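Local coordinates for protein lipolytic enzyme, G-D-S-L family (Bacteroides thetaiotaomicron, PDB 7BR2) that metabolises the drug diltiazem as a gut microbial serine esterase of the GDSL (SGNH) hydrolase family, at residues G60-A64 against F87-D91; D148-F152 against G202-I206. All blocks are in the same frame, centred on the assembly; numbering follows the deposited sequence.

Interaction 1 (G60-A64 against F87-D91); sequences GGDTA and FGMND
The sequence G88-M89-N90-D91 matches the GxND block of SGNH hydrolases, whose asparagine, with the glycine of the loop facing it (here probably G61), typically lines the oxyanion hole. In 60-64 the backbone is irregular: G61 takes phi/psi 91/-10, where a CB would collide with the preceding carbonyl O, D62 is extended, and T63 is the N-cap of the helix that follows. In 87-91, G88 (124/-27) likewise adopts angles at which a CB would clash with the preceding carbonyl O, and M89 to D91 have helical angles. Closest CA atoms pair T63 with D91 (5.2 Å) and A64 with F87 (6.4 Å).

Two direct hydrogen bonds join the segments: N90 ND2, chi1 m, donates to D62 O (3.1 Å, 156°), and A64 N donates to D91 OD2 (2.8 Å, 167°). A water reinforces them, donating to D62 O (3.2 Å) and D91 OD1 (2.9 Å) and accepting from G88 N and N90 N (each 2.9 Å).

Apolar contact is slight: A64 CB meets F87 CD2 at 3.8 Å, and T63 CG2 meets N90 CB at 3.9 Å.

N90 OD1 is hydrogen-bonded to Y94 OH, and D62 forms a salt bridge with R70. The contact joins the loops following strands 53-58 and 82-85; F87 reaches helices 64-75, 102-125 and 155-173, its ring meeting F117 at about 10° between planes.

Interaction 2 (D148-F152 against G202-I206); sequences DNTVF and GNDRI
The DxxH block of SGNH hydrolases is recognisable in 202-206: D204 OD2 hydrogen-bonds H207 ND1, consistent with the acid and base of a Ser-His-Asp triad. A type I turn runs from G202 to R205, and I206 N donates to D204 OD1 (2.9 Å, 155°), an Asx turn. Facing it, 149-152 is extended after D148 (phi/psi 66/14). CA atoms pair N149 with D204 (6.7 Å) and V151 with R205 (8.3 Å).

R205, at positive phi (72/-1) with chi1 m and chi2 t, points its CA-CB bond at the other segment. V151 CG2 lies over one guanidinium face, 3.2 Å from R205 NH1; R205 NH2 is 2.9 Å from N149 O, but the poor angle excludes a hydrogen bond. N149, chi1 t, puts ND2 3.6 Å from D204 CA and OD1 3.1 Å from R205 CD. R205 NE instead donates to D141 O.

This surface contact thus joins the loop between strand 131-136 and helix 155-173 to that between helices 181-194 and 210-223.

How the interactions relate
From the N terminus, strand 53-58 leads into 60-64, helix 64-75 and strand 82-85; interaction 1 closes the loop of helix 64-75 and strand 82-85, joining the segments that follow the two strands of this beta-alpha-beta unit, which lie on either side of strand 21-26 in the parallel sheet. The chain then passes helix 102-125 and strand 131-136 before interaction 2 opens, so the two are in series and neither nest nor cross. Interaction 2 closes a longer loop holding helix 155-173, edge strand 176-179 and helix 181-194. The centres of the two interactions are about 17 Å apart, yet M89 CG packs 3.5 Å from I206 CG2, placing the GxND and DxxH blocks side by side, consistent with one shared active site.

Interaction 1 (G60-A64 against F87-D91)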
# COMPACT_ATOMS: atom_id res chain seq x y z
N GLY A 60 8.72 0.32 14.14
CA GLY A 60 8.19 1.48 14.84
C GLY A 60 9.25 2.17 15.68
O GLY A 60 10.05 1.52 16.37
N GLY A 61 9.23 3.51 15.65
CA GLY A 61 10.15 4.32 16.41
C GLY A 61 11.44 4.69 15.70
O GLY A 61 12.20 5.49 16.24
N ASP A 62 11.72 4.11 14.53
CA ASP A 62 13.02 4.32 13.89
C ASP A 62 13.22 5.75 13.41
O ASP A 62 12.31 6.40 12.90
CB ASP A 62 13.21 3.38 12.69
CG ASP A 62 13.72 1.99 13.08
OD1 ASP A 62 13.66 1.64 14.28
OD2 ASP A 62 14.23 1.27 12.19
N THR A 63 14.47 6.20 13.51
CA THR A 63 14.95 7.38 12.80
C THR A 63 15.91 6.89 11.73
O THR A 63 16.13 5.69 11.57
CB THR A 63 15.65 8.37 13.73
OG1 THR A 63 16.77 7.73 14.33
CG2 THR A 63 14.71 8.82 14.82
N ALA A 64 16.53 7.83 11.02
CA ALA A 64 17.53 7.44 10.04
C ALA A 64 18.69 6.72 10.71
O ALA A 64 19.34 5.86 10.09
CB ALA A 64 18.02 8.66 9.27
N PHE A 87 11.50 8.22 5.85
CA PHE A 87 11.82 8.50 7.25
C PHE A 87 11.50 9.97 7.51
O PHE A 87 11.16 10.72 6.60
CB PHE A 87 13.29 8.21 7.58
CG PHE A 87 14.26 9.13 6.90
CD1 PHE A 87 14.48 9.04 5.53
CD2 PHE A 87 14.94 10.10 7.62
CE1 PHE A 87 15.37 9.90 4.91
CE2 PHE A 87 15.82 10.95 7.00
CZ PHE A 87 16.04 10.85 5.64
N GLY A 88 11.61 10.37 8.78
CA GLY A 88 11.46 11.76 9.14
C GLY A 88 10.38 12.02 10.18
O GLY A 88 10.45 13.02 10.89
N MET A 89 9.36 11.17 10.25
CA MET A 89 8.30 11.42 11.23
C MET A 89 8.86 11.42 12.65
O MET A 89 8.48 12.26 13.48
CB MET A 89 7.18 10.40 11.08
CG MET A 89 6.02 10.63 12.06
SD MET A 89 5.13 12.21 11.88
CE MET A 89 4.22 11.96 10.36
N ASN A 90 9.78 10.50 12.95
CA ASN A 90 10.43 10.47 14.25
C ASN A 90 11.63 11.40 14.31
O ASN A 90 11.88 12.02 15.34
CB ASN A 90 10.84 9.03 14.59
CG ASN A 90 9.65 8.16 14.87
OD1 ASN A 90 8.78 8.51 15.68
ND2 ASN A 90 9.57 7.02 14.19
N ASP A 91 12.40 11.47 13.22
CA ASP A 91 13.55 12.36 13.19
C ASP A 91 13.17 13.79 13.54
O ASP A 91 13.90 14.49 14.24
CB ASP A 91 14.22 12.30 11.81
CG ASP A 91 14.51 10.86 11.34
OD1 ASP A 91 13.54 10.06 11.23
OD2 ASP A 91 15.69 10.54 11.06
O HOH W 1 10.97 8.67 11.00

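Interaction 2 (D148-F152 against G202-I206)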
# COMPACT_ATOMS: atom_id res chain seq x y z
N ASP A 148 -8.96 16.87 21.64
CA ASP A 148 -8.03 16.51 22.71
C ASP A 148 -6.66 16.11 22.17
O ASP A 148 -5.87 15.54 22.92
CB ASP A 148 -8.61 15.42 23.61
CG ASP A 148 -9.84 15.91 24.40
OD1 ASP A 148 -10.18 17.10 24.29
OD2 ASP A 148 -10.47 15.10 25.15
N ASN A 149 -6.34 16.39 20.91
CA ASN A 149 -5.03 16.09 20.34
C ASN A 149 -4.37 17.40 19.94
O ASN A 149 -4.84 18.08 19.02
CB ASN A 149 -5.13 15.13 19.15
CG ASN A 149 -3.75 14.63 18.70
OD1 ASN A 149 -3.03 15.35 18.01
ND2 ASN A 149 -3.39 13.40 19.08
N THR A 150 -3.27 17.74 20.61
CA THR A 150 -2.63 19.04 20.48
C THR A 150 -1.60 19.02 19.35
O THR A 150 -0.84 18.05 19.22
CB THR A 150 -1.96 19.43 21.79
OG1 THR A 150 -2.89 19.23 22.87
CG2 THR A 150 -1.63 20.90 21.78
N VAL A 151 -1.55 20.09 18.56
CA VAL A 151 -0.71 20.14 17.37
C VAL A 151 0.73 20.48 17.75
O VAL A 151 0.97 21.46 18.46
CB VAL A 151 -1.25 21.18 16.37
CG1 VAL A 151 -0.30 21.35 15.20
CG2 VAL A 151 -2.61 20.78 15.90
N PHE A 152 1.69 19.70 17.24
CA PHE A 152 3.10 20.07 17.32
C PHE A 152 3.39 21.06 16.20
O PHE A 152 3.56 20.67 15.04
CB PHE A 152 3.99 18.83 17.28
CG PHE A 152 3.67 17.82 18.35
CD1 PHE A 152 3.72 18.18 19.69
CD2 PHE A 152 3.28 16.53 18.03
CE1 PHE A 152 3.41 17.26 20.69
CE2 PHE A 152 2.97 15.61 19.03
CZ PHE A 152 3.03 15.98 20.35
N GLY A 202 -4.89 9.54 10.53
CA GLY A 202 -5.27 8.78 11.71
C GLY A 202 -5.69 9.64 12.89
O GLY A 202 -5.81 10.86 12.80
N ASN A 203 -5.88 8.96 14.03
CA ASN A 203 -6.37 9.62 15.24
C ASN A 203 -5.35 10.55 15.88
O ASN A 203 -5.73 11.40 16.69
CB ASN A 203 -6.82 8.58 16.27
CG ASN A 203 -7.42 7.32 15.62
OD1 ASN A 203 -8.22 7.40 14.68
ND2 ASN A 203 -7.05 6.16 16.14
N ASP A 204 -4.06 10.41 15.55
CA ASP A 204 -3.01 11.13 16.27
C ASP A 204 -2.21 12.06 15.36
O ASP A 204 -1.14 12.54 15.78
CB ASP A 204 -2.06 10.15 16.96
CG ASP A 204 -1.30 9.26 15.98
OD1 ASP A 204 -1.49 9.38 14.75
OD2 ASP A 204 -0.49 8.43 16.45
N ARG A 205 -2.67 12.30 14.14
CA ARG A 205 -2.04 13.17 13.16
C ARG A 205 -0.76 12.56 12.57
O ARG A 205 -0.12 13.20 11.71
CB ARG A 205 -1.71 14.55 13.74
CG ARG A 205 -2.84 15.14 14.57
CD ARG A 205 -2.42 16.46 15.19
NE ARG A 205 -3.10 17.54 14.50
CZ ARG A 205 -4.20 18.14 14.93
NH1 ARG A 205 -4.71 19.10 14.19
NH2 ARG A 205 -4.75 17.82 16.09
N ILE A 206 -0.37 11.37 13.02
CA ILE A 206 0.92 10.77 12.69
C ILE A 206 0.75 9.47 11.90
O ILE A 206 1.35 9.29 10.84
CB ILE A 206 1.76 10.52 13.96
CG1 ILE A 206 2.00 11.83 14.70
CG2 ILE A 206 3.03 9.74 13.64
CD1 ILE A 206 2.49 11.65 16.12